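PDB 1OYJ: probable glutathione S-transferase GSTU1 from Oryza sativa, which catalyses the conjugation of reduced glutathione to a wide range of hydrophobic electrophiles, both exogenous and endogenous. Local coordinates for residues Lys5-Leu10 against Lys28-Glu33; Asp11-Pro16 against Tyr34-Leu39; Gly119-Arg124 against Gly134-Glu139; Thr173-Ser178 against Tyr218-Val223. All coordinates share one frame; numbering follows the deposited sequence.

Contact 1. Residues Lys5-Leu10 against Lys28-Glu33; sequences KELVLL and KGLEFE
V8 and E33 pair as neighbours in parallel strands, their CA atoms 4.6 Å apart. Strands 7-11 and 33-36 with helix 16-28 between them form a β-α-β crossover of the thioredoxin-like N-terminal domain, and this contact lies where the second strand joins the first. E33 spans V8 in the usual parallel manner: its N donates to L7 O at 2.9 Å (169° at the hydrogen), and its O accepts from L9 N over the same length. V8 CA adds a CA-H...O contact to E33 O. On one face of the sheet the V8 and E33 side chains lie side by side and point the same way, with V8 CG2 4.0 Å from E33 OE1. E33 OE2 forms a salt bridge with R35 NE, which may offset the like charge of E6, whose OE2 stands 4.6 Å from E33 OE1. The apolar groups of L7, L9, L30 and F32 make the rest of the contact. L7 meets F32 CB to CB at 3.7 Å and extends CD1 to L30 CB, while F80 touches both leucines. F32 has CG between its backbone N and carbonyl carbon (chi1 58°), and its ring crosses the L9 side chain obliquely, with R22 and M25 of helix 16-28 touching both. L9 CB lies 3.9 Å from F32 CD1, and L9 CD2 meets F32 CE1 at 4.0 Å.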
# COMPACT_ATOMS: atom_id res chain seq x y z
N LYS A 5 -12.57 -4.17 23.07
CA LYS A 5 -12.77 -4.88 21.80
C LYS A 5 -13.37 -6.31 21.83
O LYS A 5 -13.24 -7.05 22.81
CB LYS A 5 -11.43 -4.90 21.06
N GLU A 6 -14.08 -6.66 20.76
CA GLU A 6 -14.45 -8.04 20.47
C GLU A 6 -13.70 -8.21 19.16
O GLU A 6 -14.18 -7.73 18.11
CB GLU A 6 -15.91 -8.21 20.17
CG GLU A 6 -16.42 -9.58 20.51
CD GLU A 6 -16.34 -10.63 19.40
OE1 GLU A 6 -16.62 -10.29 18.21
OE2 GLU A 6 -16.08 -11.83 19.74
N LEU A 7 -12.52 -8.81 19.26
CA LEU A 7 -11.64 -9.02 18.13
C LEU A 7 -11.62 -10.44 17.65
O LEU A 7 -11.44 -11.39 18.42
CB LEU A 7 -10.20 -8.61 18.53
CG LEU A 7 -10.14 -7.10 18.79
CD1 LEU A 7 -8.89 -6.67 19.54
CD2 LEU A 7 -10.33 -6.27 17.51
N VAL A 8 -11.76 -10.61 16.34
CA VAL A 8 -11.65 -11.92 15.74
C VAL A 8 -10.77 -11.81 14.53
O VAL A 8 -10.93 -10.85 13.74
CB VAL A 8 -13.03 -12.38 15.27
CG1 VAL A 8 -12.91 -13.73 14.57
CG2 VAL A 8 -14.03 -12.45 16.44
N LEU A 9 -9.92 -12.81 14.32
CA LEU A 9 -8.96 -12.76 13.25
C LEU A 9 -9.12 -13.98 12.40
O LEU A 9 -8.96 -15.12 12.92
CB LEU A 9 -7.57 -12.64 13.83
CG LEU A 9 -6.46 -12.42 12.77
CD1 LEU A 9 -6.51 -11.01 12.15
CD2 LEU A 9 -5.04 -12.59 13.46
N LEU A 10 -9.52 -13.80 11.15
CA LEU A 10 -9.61 -14.90 10.21
C LEU A 10 -8.21 -15.00 9.63
O LEU A 10 -7.68 -14.02 9.09
CB LEU A 10 -10.63 -14.63 9.12
CG LEU A 10 -11.99 -14.13 9.61
CD1 LEU A 10 -13.04 -14.10 8.43
CD2 LEU A 10 -12.52 -15.11 10.67
N LYS A 28 0.20 -5.06 21.79
CA LYS A 28 -0.72 -4.13 22.34
C LYS A 28 -1.55 -4.62 23.54
O LYS A 28 -2.34 -3.89 24.07
CB LYS A 28 -1.64 -3.62 21.21
CG LYS A 28 -0.94 -2.68 20.21
CD LYS A 28 -1.78 -2.34 18.98
CE LYS A 28 -1.15 -1.12 18.23
NZ LYS A 28 -1.51 0.21 18.82
N GLY A 29 -1.39 -5.86 23.91
CA GLY A 29 -2.20 -6.45 24.97
C GLY A 29 -3.62 -6.73 24.52
O GLY A 29 -4.50 -6.87 25.34
N LEU A 30 -3.88 -6.81 23.22
CA LEU A 30 -5.23 -7.02 22.80
C LEU A 30 -5.50 -8.51 22.52
O LEU A 30 -4.86 -9.07 21.65
CB LEU A 30 -5.49 -6.20 21.52
CG LEU A 30 -5.35 -4.68 21.56
CD1 LEU A 30 -5.42 -4.11 20.15
CD2 LEU A 30 -6.55 -4.17 22.32
N GLU A 31 -6.46 -9.13 23.21
CA GLU A 31 -6.74 -10.55 23.06
C GLU A 31 -7.65 -10.69 21.90
O GLU A 31 -8.52 -9.81 21.70
CB GLU A 31 -7.46 -11.12 24.28
CG GLU A 31 -6.64 -11.03 25.57
CD GLU A 31 -5.29 -11.74 25.52
OE1 GLU A 31 -5.12 -12.73 24.76
OE2 GLU A 31 -4.39 -11.31 26.29
N PHE A 32 -7.53 -11.78 21.16
CA PHE A 32 -8.45 -11.96 20.03
C PHE A 32 -8.75 -13.42 19.82
O PHE A 32 -7.98 -14.27 20.17
CB PHE A 32 -7.78 -11.38 18.75
CG PHE A 32 -6.45 -12.02 18.43
CD1 PHE A 32 -6.37 -13.06 17.55
CD2 PHE A 32 -5.30 -11.63 19.09
CE1 PHE A 32 -5.23 -13.66 17.26
CE2 PHE A 32 -4.07 -12.19 18.77
CZ PHE A 32 -4.05 -13.23 17.86
N GLU A 33 -9.86 -13.71 19.18
CA GLU A 33 -10.17 -15.04 18.80
C GLU A 33 -9.60 -15.37 17.44
O GLU A 33 -9.97 -14.75 16.45
CB GLU A 33 -11.70 -15.21 18.75
CG GLU A 33 -12.11 -16.59 18.30
CD GLU A 33 -13.60 -16.76 18.06
OE1 GLU A 33 -14.43 -15.92 18.45
OE2 GLU A 33 -13.91 -17.77 17.41

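Contact 2. Residues Asp11-Pro16 against Tyr34-Leu39; sequences DFWVSP and YREEDL. With GSH (glutathione), chain N.
D11 and E36 form a parallel bridge at the end of strands 7-11 and 33-36, where the first strand of the thioredoxin-like fold gives way to the loop that carries S15 of the glutathione site. The tight part is the backbone ladder: D11 N donates to R35 O, and D11 O accepts from E37 N at 2.7 Å. The D11 side chain is buried and pinned at both oxygens, OD1 accepting from F12 N at 2.8 Å and OD2 in a salt bridge with R22. Its CB rests 3.6 Å from Y34 CE1, the two side chains crossing at about a right angle.

Toward solvent the contact is looser and rests on the exposed E36. Its CG is anti to the backbone N and a bend at chi2 (76°) turns CD back toward the other segment. There the carboxylate links two groups: OE2 offers its syn lone pair to W13 N at 2.9 Å, and OE1 receives the Y34 hydroxyl from above the carboxylate plane. E36 OE2 also lies at the edge of the W13 ring, near its plane. Beside the ligand, L39 CD1 is 4.0 Å from F12 CD2 and 3.8 Å from CB2 of glutathione. F12-S15 is a type I turn that brings S15 to the N-cap of helix 16-28, where OG accepts from G18 N and lies 3.3 Å from the glutathione SG2.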
# COMPACT_ATOMS: atom_id res chain seq x y z
N ASP A 11 -7.59 -16.17 9.71
CA ASP A 11 -6.18 -16.25 9.32
C ASP A 11 -5.82 -17.66 8.82
O ASP A 11 -6.70 -18.58 8.72
CB ASP A 11 -5.45 -15.77 10.56
CG ASP A 11 -4.04 -15.22 10.32
OD1 ASP A 11 -3.45 -15.40 9.23
OD2 ASP A 11 -3.49 -14.58 11.25
N PHE A 12 -4.57 -17.86 8.45
CA PHE A 12 -4.04 -19.10 7.95
C PHE A 12 -2.72 -19.20 8.71
O PHE A 12 -1.93 -18.21 8.74
CB PHE A 12 -3.86 -19.06 6.44
CG PHE A 12 -3.21 -20.29 5.89
CD1 PHE A 12 -3.73 -21.51 6.19
CD2 PHE A 12 -2.17 -20.22 5.01
CE1 PHE A 12 -3.17 -22.71 5.68
CE2 PHE A 12 -1.61 -21.41 4.47
CZ PHE A 12 -2.10 -22.65 4.85
N TRP A 13 -2.44 -20.32 9.37
CA TRP A 13 -1.29 -20.39 10.33
C TRP A 13 0.05 -19.84 9.86
O TRP A 13 0.71 -19.09 10.56
CB TRP A 13 -1.16 -21.86 10.87
CG TRP A 13 -0.67 -22.82 9.86
CD1 TRP A 13 -1.39 -23.45 9.00
CD2 TRP A 13 0.67 -23.19 9.64
NE1 TRP A 13 -0.60 -24.18 8.14
CE2 TRP A 13 0.68 -24.07 8.56
CE3 TRP A 13 1.87 -22.86 10.26
CZ2 TRP A 13 1.85 -24.60 8.03
CZ3 TRP A 13 3.02 -23.41 9.77
CH2 TRP A 13 3.01 -24.28 8.70
N VAL A 14 0.48 -20.24 8.68
CA VAL A 14 1.81 -19.90 8.13
C VAL A 14 1.86 -18.51 7.45
O VAL A 14 2.92 -18.05 7.03
CB VAL A 14 2.23 -20.99 7.12
CG1 VAL A 14 1.48 -20.77 5.77
CG2 VAL A 14 3.75 -20.98 6.88
N SER A 15 0.71 -17.82 7.33
CA SER A 15 0.69 -16.47 6.72
C SER A 15 1.51 -15.39 7.43
O SER A 15 1.19 -14.99 8.51
CB SER A 15 -0.72 -15.89 6.58
OG SER A 15 -0.68 -14.64 5.96
N PRO A 16 2.47 -14.83 6.71
CA PRO A 16 3.27 -13.73 7.24
C PRO A 16 2.41 -12.52 7.46
O PRO A 16 2.64 -11.74 8.39
CB PRO A 16 4.32 -13.54 6.18
CG PRO A 16 3.81 -14.18 4.95
CD PRO A 16 2.92 -15.27 5.40
N TYR A 34 -8.69 -16.35 17.38
CA TYR A 34 -8.11 -16.76 16.13
C TYR A 34 -8.96 -17.85 15.44
O TYR A 34 -9.24 -18.92 16.06
CB TYR A 34 -6.78 -17.39 16.47
CG TYR A 34 -6.00 -17.87 15.30
CD1 TYR A 34 -5.08 -17.01 14.67
CD2 TYR A 34 -6.17 -19.12 14.81
CE1 TYR A 34 -4.33 -17.44 13.60
CE2 TYR A 34 -5.45 -19.58 13.72
CZ TYR A 34 -4.53 -18.73 13.10
OH TYR A 34 -3.85 -19.18 11.99
N ARG A 35 -9.31 -17.66 14.18
CA ARG A 35 -10.00 -18.70 13.45
C ARG A 35 -9.20 -19.12 12.25
O ARG A 35 -8.89 -18.29 11.41
CB ARG A 35 -11.37 -18.22 13.00
CG ARG A 35 -12.24 -17.72 14.14
CD ARG A 35 -13.68 -17.64 13.79
NE ARG A 35 -14.50 -17.17 14.90
CZ ARG A 35 -15.65 -16.54 14.76
NH1 ARG A 35 -16.33 -16.12 15.81
NH2 ARG A 35 -16.11 -16.29 13.55
N GLU A 36 -8.83 -20.40 12.19
CA GLU A 36 -8.06 -20.95 11.09
C GLU A 36 -8.91 -21.15 9.83
O GLU A 36 -9.86 -21.95 9.82
CB GLU A 36 -7.45 -22.30 11.50
CG GLU A 36 -6.55 -22.91 10.44
CD GLU A 36 -5.18 -22.22 10.37
OE1 GLU A 36 -4.71 -21.72 11.37
OE2 GLU A 36 -4.59 -22.19 9.29
N GLU A 37 -8.53 -20.56 8.73
CA GLU A 37 -9.30 -20.81 7.52
C GLU A 37 -8.65 -21.82 6.60
O GLU A 37 -7.47 -21.78 6.42
CB GLU A 37 -9.43 -19.52 6.70
CG GLU A 37 -10.36 -18.50 7.32
CD GLU A 37 -11.82 -18.75 6.94
OE1 GLU A 37 -12.06 -19.44 5.92
OE2 GLU A 37 -12.69 -18.18 7.62
N ASP A 38 -9.45 -22.62 5.89
CA ASP A 38 -8.92 -23.51 4.87
C ASP A 38 -9.00 -22.76 3.57
O ASP A 38 -10.10 -22.58 2.96
CB ASP A 38 -9.78 -24.81 4.80
CG ASP A 38 -9.41 -25.73 3.62
OD1 ASP A 38 -8.56 -25.37 2.77
OD2 ASP A 38 -9.98 -26.85 3.47
N LEU A 39 -7.87 -22.34 3.03
CA LEU A 39 -7.93 -21.47 1.85
C LEU A 39 -8.50 -22.12 0.58
O LEU A 39 -8.98 -21.38 -0.34
CB LEU A 39 -6.62 -20.78 1.61
CG LEU A 39 -6.25 -19.82 2.75
CD1 LEU A 39 -4.93 -19.12 2.39
CD2 LEU A 39 -7.26 -18.70 3.04
N1 GSH N . -2.21 -7.77 0.62
CA1 GSH N . -2.39 -8.83 1.55
C1 GSH N . -2.34 -8.53 3.00
O11 GSH N . -3.01 -8.95 3.92
O12 GSH N . -1.45 -7.75 3.27
CB1 GSH N . -2.25 -10.28 1.13
CG1 GSH N . -2.72 -11.34 2.13
CD1 GSH N . -2.59 -12.72 1.48
OE1 GSH N . -1.82 -12.83 0.54
N2 GSH N . -3.28 -13.75 1.97
CA2 GSH N . -3.19 -15.06 1.38
C2 GSH N . -4.62 -15.39 0.92
O2 GSH N . -5.49 -15.28 1.76
CB2 GSH N . -2.70 -16.02 2.47
SG2 GSH N . -0.93 -15.74 2.85
N3 GSH N . -4.95 -15.57 -0.36
CA3 GSH N . -5.91 -16.70 -0.49
C3 GSH N . -5.81 -17.76 -1.58
O31 GSH N . -6.84 -18.16 -2.21
O32 GSH N . -4.73 -18.28 -1.82

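Contact 3. Residues Gly119-Arg124 against Gly134-Glu139; sequences GSRLWR and GREMAE. With GSH (glutathione), chain O.
R121 NH1 is approached by two groups, E136 OE2 in a long salt bridge of 3.9 Å and SG2 of a bound glutathione at 3.4 Å. They come from different directions: the carboxylate oxygen sits at the edge of the guanidinium, near its plane, whereas the sulfur lies over one face, displaced toward the rim. The guanidinium and carboxylate planes are 28° apart. E136 OE2 also touches CB2 of the ligand at 3.4 Å, and E136 CB lies 3.5 Å from its O2, while K114 donates a hydrogen bond to the same glutathione. An alanine in place of E136 would keep the CB contact but would probably leave the R121 guanidinium without its acidic mate and freer to turn away from the sulfur.

Helices 97-124 and 127-148 form an antiparallel helical hairpin in the all-helical C-terminal domain; the two short segments run at 156° to each other, with axes 9.5 Å apart at closest. Away from the ligand the contact is apolar and uses a glycine on each helix. L122 lays CD2 on the backbone of G134, 3.4 Å from its N. In the reverse direction M137, bent at chi2 and chi3 (77°), brings CE within 3.5 Å of G119 N. Y179 of helix 176-183 touches both L122 and M137, whose nearest atoms to each other are L122 CD1 and M137 CB, 4.2 Å apart.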
# COMPACT_ATOMS: atom_id res chain seq x y z
N GLY A 119 10.21 -13.59 -2.78
CA GLY A 119 10.49 -14.83 -2.13
C GLY A 119 9.91 -16.03 -2.81
O GLY A 119 10.61 -17.08 -2.89
N SER A 120 8.68 -15.91 -3.30
CA SER A 120 8.02 -17.02 -3.90
C SER A 120 8.77 -17.54 -5.16
O SER A 120 8.78 -18.76 -5.44
CB SER A 120 6.60 -16.66 -4.34
OG SER A 120 5.81 -16.36 -3.20
N ARG A 121 9.39 -16.64 -5.89
CA ARG A 121 10.17 -17.06 -7.05
C ARG A 121 11.24 -18.04 -6.67
O ARG A 121 11.62 -18.86 -7.52
CB ARG A 121 10.87 -15.86 -7.69
CG ARG A 121 9.83 -14.81 -8.17
CD ARG A 121 10.45 -13.57 -8.76
NE ARG A 121 9.47 -12.71 -9.40
CZ ARG A 121 9.80 -11.65 -10.14
NH1 ARG A 121 11.08 -11.32 -10.32
NH2 ARG A 121 8.84 -10.94 -10.73
N LEU A 122 11.75 -17.97 -5.43
CA LEU A 122 12.86 -18.84 -5.06
C LEU A 122 12.41 -20.30 -5.03
O LEU A 122 13.21 -21.23 -5.25
CB LEU A 122 13.44 -18.46 -3.73
CG LEU A 122 13.93 -17.03 -3.60
CD1 LEU A 122 14.54 -16.80 -2.25
CD2 LEU A 122 14.98 -16.69 -4.64
N TRP A 123 11.13 -20.54 -4.79
CA TRP A 123 10.76 -21.95 -4.81
C TRP A 123 9.93 -22.34 -5.98
O TRP A 123 9.60 -23.56 -6.13
CB TRP A 123 10.11 -22.45 -3.51
CG TRP A 123 9.15 -21.58 -2.97
CD1 TRP A 123 7.87 -21.52 -3.28
CD2 TRP A 123 9.39 -20.59 -2.00
NE1 TRP A 123 7.25 -20.54 -2.54
CE2 TRP A 123 8.18 -19.93 -1.78
CE3 TRP A 123 10.52 -20.18 -1.30
CZ2 TRP A 123 8.05 -18.89 -0.91
CZ3 TRP A 123 10.38 -19.15 -0.41
CH2 TRP A 123 9.15 -18.52 -0.21
N ARG A 124 9.56 -21.34 -6.78
CA ARG A 124 8.84 -21.58 -8.02
C ARG A 124 9.80 -21.83 -9.18
O ARG A 124 9.48 -22.53 -10.12
CB ARG A 124 8.00 -20.41 -8.39
CG ARG A 124 6.65 -20.34 -7.76
CD ARG A 124 5.93 -18.94 -7.91
NE ARG A 124 4.69 -18.92 -7.11
CZ ARG A 124 3.58 -18.20 -7.37
NH1 ARG A 124 2.53 -18.30 -6.56
NH2 ARG A 124 3.51 -17.38 -8.43
N GLY A 134 17.57 -15.54 -6.48
CA GLY A 134 18.32 -15.49 -5.25
C GLY A 134 19.17 -14.21 -5.15
O GLY A 134 19.30 -13.65 -4.07
N ARG A 135 19.82 -13.80 -6.25
CA ARG A 135 20.61 -12.62 -6.21
C ARG A 135 19.74 -11.36 -5.96
O ARG A 135 20.19 -10.40 -5.27
CB ARG A 135 21.46 -12.45 -7.50
CG ARG A 135 22.62 -13.48 -7.60
CD ARG A 135 23.50 -13.27 -8.85
NE ARG A 135 22.80 -13.61 -10.07
CZ ARG A 135 23.02 -14.73 -10.75
NH1 ARG A 135 23.86 -15.58 -10.25
NH2 ARG A 135 22.41 -15.00 -11.92
N GLU A 136 18.54 -11.38 -6.48
CA GLU A 136 17.70 -10.22 -6.33
C GLU A 136 17.24 -10.23 -4.86
O GLU A 136 17.14 -9.18 -4.28
CB GLU A 136 16.46 -10.23 -7.27
CG GLU A 136 16.81 -10.08 -8.77
CD GLU A 136 15.70 -9.46 -9.61
OE1 GLU A 136 15.83 -8.28 -10.03
OE2 GLU A 136 14.75 -10.19 -9.87
N MET A 137 16.96 -11.42 -4.31
CA MET A 137 16.56 -11.51 -2.89
C MET A 137 17.65 -10.97 -1.98
O MET A 137 17.37 -10.14 -1.11
CB MET A 137 16.12 -12.90 -2.43
CG MET A 137 15.68 -12.91 -0.92
SD MET A 137 14.34 -11.68 -0.44
CE MET A 137 13.06 -12.54 -1.09
N ALA A 138 18.89 -11.39 -2.23
CA ALA A 138 20.00 -10.89 -1.41
C ALA A 138 20.08 -9.36 -1.42
O ALA A 138 20.40 -8.78 -0.39
CB ALA A 138 21.27 -11.42 -1.84
N GLU A 139 19.89 -8.75 -2.59
CA GLU A 139 19.98 -7.33 -2.74
C GLU A 139 18.81 -6.66 -2.03
O GLU A 139 19.01 -5.63 -1.46
CB GLU A 139 20.04 -6.95 -4.25
CG GLU A 139 20.38 -5.55 -4.50
CD GLU A 139 21.77 -5.16 -3.99
OE1 GLU A 139 22.66 -6.05 -3.74
OE2 GLU A 139 21.88 -3.91 -3.82
N1 GSH O . 7.21 -4.00 -11.66
CA1 GSH O . 7.73 -5.31 -11.28
C1 GSH O . 8.29 -5.95 -12.54
O11 GSH O . 7.90 -7.05 -12.91
O12 GSH O . 9.12 -5.37 -13.21
CB1 GSH O . 8.80 -5.13 -10.14
CG1 GSH O . 9.35 -6.47 -9.63
CD1 GSH O . 10.29 -6.50 -8.41
OE1 GSH O . 9.94 -6.03 -7.34
N2 GSH O . 11.46 -7.12 -8.58
CA2 GSH O . 12.34 -7.56 -7.49
C2 GSH O . 13.65 -6.85 -7.52
O2 GSH O . 14.63 -7.27 -6.87
CB2 GSH O . 12.53 -9.07 -7.53
SG2 GSH O . 10.94 -9.86 -7.28
N3 GSH O . 13.61 -5.72 -8.29
CA3 GSH O . 14.72 -4.78 -8.31
C3 GSH O . 15.00 -4.04 -7.00
O31 GSH O . 14.09 -4.02 -6.10
O32 GSH O . 16.13 -3.46 -6.87

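Contact 4. Residues Thr173-Ser178 against Tyr218-Val223; sequences TAWFYS and YDFVGV
Y218 meets both Y177 and S178 where the C-terminal helix 214-229 packs against the start of helix 176-183, within the all-helical C-terminal domain of the glutathione transferase fold. Y177 turns an edge toward the face of the Y218 ring in a T-shaped pair, with centroids 5.3 Å apart and planes at 76°. The closest carbons of that pair are Y177 CE2 and Y218 CD2, at 3.8 Å. At the edge of the Y218 ring, near its plane, S178 OG lies 3.5 Å from CD1; the same oxygen is 3.2 Å from Y218 CA, where the two backbones come near each other. The Y218 ring thus has a neighbouring ring toward its face and a serine hydroxyl at its edge. An alanine here would keep CB beside S178 OG and Y177 CD2, but would probably open a gap at the edge of the Y177 ring and leave that ring freer to turn.

Two positions on, F220 makes a lighter contact, its CD2 lying 4.4 Å from W175 CH2. Its ring also reaches F12 and V14 of the N-terminal domain, and V14 touches W175 as well, joining the helix to the loop before helix 16-28.

V221 follows, and one of its methyls touches two side chains of the other segment. Its CG1 is anti to the backbone N (chi1 165°) and packs on W123 of helix 97-124, while CG2 meets W175 CZ3 at 4.0 Å and S178 OG at 3.8 Å.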
# COMPACT_ATOMS: atom_id res chain seq x y z
N THR A 173 11.22 -13.12 8.63
CA THR A 173 12.45 -13.68 9.21
C THR A 173 12.31 -15.23 9.36
O THR A 173 13.28 -15.95 9.32
CB THR A 173 12.84 -13.09 10.52
OG1 THR A 173 11.86 -13.39 11.57
CG2 THR A 173 13.00 -11.58 10.40
N ALA A 174 11.08 -15.72 9.48
CA ALA A 174 10.88 -17.13 9.54
C ALA A 174 11.09 -17.89 8.19
O ALA A 174 11.18 -19.11 8.21
CB ALA A 174 9.51 -17.47 10.04
N TRP A 175 11.13 -17.13 7.11
CA TRP A 175 11.39 -17.63 5.78
C TRP A 175 12.82 -17.41 5.38
O TRP A 175 13.22 -17.85 4.29
CB TRP A 175 10.44 -16.91 4.79
CG TRP A 175 8.99 -17.08 5.10
CD1 TRP A 175 8.36 -16.64 6.15
CD2 TRP A 175 8.01 -17.77 4.32
NE1 TRP A 175 7.03 -16.97 6.10
CE2 TRP A 175 6.80 -17.67 4.98
CE3 TRP A 175 8.04 -18.46 3.14
CZ2 TRP A 175 5.62 -18.21 4.48
CZ3 TRP A 175 6.87 -19.03 2.69
CH2 TRP A 175 5.70 -18.88 3.34
N PHE A 176 13.64 -16.76 6.21
CA PHE A 176 15.00 -16.45 5.76
C PHE A 176 15.75 -17.76 5.39
O PHE A 176 16.41 -17.87 4.38
CB PHE A 176 15.81 -15.63 6.76
CG PHE A 176 15.49 -14.13 6.78
CD1 PHE A 176 14.51 -13.59 5.97
CD2 PHE A 176 16.16 -13.30 7.67
CE1 PHE A 176 14.21 -12.26 6.03
CE2 PHE A 176 15.86 -11.91 7.66
CZ PHE A 176 14.89 -11.44 6.89
N TYR A 177 15.53 -18.77 6.21
CA TYR A 177 16.21 -20.05 6.05
C TYR A 177 15.86 -20.63 4.72
O TYR A 177 16.75 -21.06 4.02
CB TYR A 177 15.91 -21.01 7.23
CG TYR A 177 16.46 -22.42 7.01
CD1 TYR A 177 17.84 -22.68 7.06
CD2 TYR A 177 15.63 -23.48 6.73
CE1 TYR A 177 18.38 -24.02 6.84
CE2 TYR A 177 16.14 -24.79 6.54
CZ TYR A 177 17.52 -25.05 6.59
OH TYR A 177 18.03 -26.34 6.38
N SER A 178 14.57 -20.61 4.37
CA SER A 178 14.10 -21.09 3.11
C SER A 178 14.67 -20.26 1.93
O SER A 178 14.98 -20.84 0.89
CB SER A 178 12.56 -21.08 3.08
OG SER A 178 12.01 -21.96 4.06
N TYR A 218 10.25 -24.17 6.18
CA TYR A 218 10.96 -24.81 5.07
C TYR A 218 10.21 -26.03 4.58
O TYR A 218 10.25 -26.34 3.40
CB TYR A 218 12.34 -25.25 5.43
CG TYR A 218 13.21 -25.78 4.27
CD1 TYR A 218 13.36 -25.06 3.11
CD2 TYR A 218 13.87 -26.98 4.37
CE1 TYR A 218 14.15 -25.50 2.09
CE2 TYR A 218 14.67 -27.45 3.32
CZ TYR A 218 14.79 -26.69 2.20
OH TYR A 218 15.53 -27.09 1.14
N ASP A 219 9.58 -26.72 5.52
CA ASP A 219 8.75 -27.89 5.21
C ASP A 219 7.51 -27.48 4.44
O ASP A 219 7.12 -28.09 3.42
CB ASP A 219 8.42 -28.55 6.52
CG ASP A 219 9.50 -29.51 6.96
OD1 ASP A 219 10.40 -29.89 6.14
OD2 ASP A 219 9.53 -29.88 8.13
N PHE A 220 6.92 -26.36 4.82
CA PHE A 220 5.78 -25.85 4.04
C PHE A 220 6.26 -25.45 2.59
O PHE A 220 5.57 -25.74 1.61
CB PHE A 220 5.16 -24.69 4.74
CG PHE A 220 3.97 -24.18 4.10
CD1 PHE A 220 2.78 -24.85 4.20
CD2 PHE A 220 4.00 -22.99 3.42
CE1 PHE A 220 1.65 -24.39 3.54
CE2 PHE A 220 2.88 -22.50 2.81
CZ PHE A 220 1.68 -23.22 2.90
N VAL A 221 7.44 -24.83 2.47
CA VAL A 221 7.92 -24.42 1.17
C VAL A 221 8.07 -25.69 0.33
O VAL A 221 7.90 -25.69 -0.89
CB VAL A 221 9.22 -23.75 1.31
CG1 VAL A 221 9.91 -23.63 -0.00
CG2 VAL A 221 8.98 -22.38 1.89
N GLY A 222 8.42 -26.74 1.02
CA GLY A 222 8.52 -28.03 0.41
C GLY A 222 7.19 -28.44 -0.20
O GLY A 222 7.18 -28.90 -1.35
N VAL A 223 6.08 -28.28 0.50
CA VAL A 223 4.82 -28.65 -0.12
C VAL A 223 4.55 -27.66 -1.22
O VAL A 223 4.14 -28.07 -2.31
CB VAL A 223 3.58 -28.79 0.82
CG1 VAL A 223 3.96 -29.40 2.15
CG2 VAL A 223 2.85 -27.49 1.02

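In the fold
Contacts 1 and 2 interleave along the chain and lie on the same pair of parallel strands, 7-11 and 33-36, with centres about 15 Å apart; L9 O to R35 N carries the backbone ladder from one to the other. Contacts 3 and 4 follow in series in the helical C-terminal domain, centres about 12 Å apart, and meet where W123 packs on W175 and V221. The domains join at contacts 2 and 4, centres about 16 Å apart, through F12, W13 and V14 against F220 and W175, which places helix 214-229 beside the loop bearing S15. Contacts 1 and 3 have centres about 34 Å apart, on opposite sides of the chain's centre, and contacts 2 and 3 each touch a different glutathione.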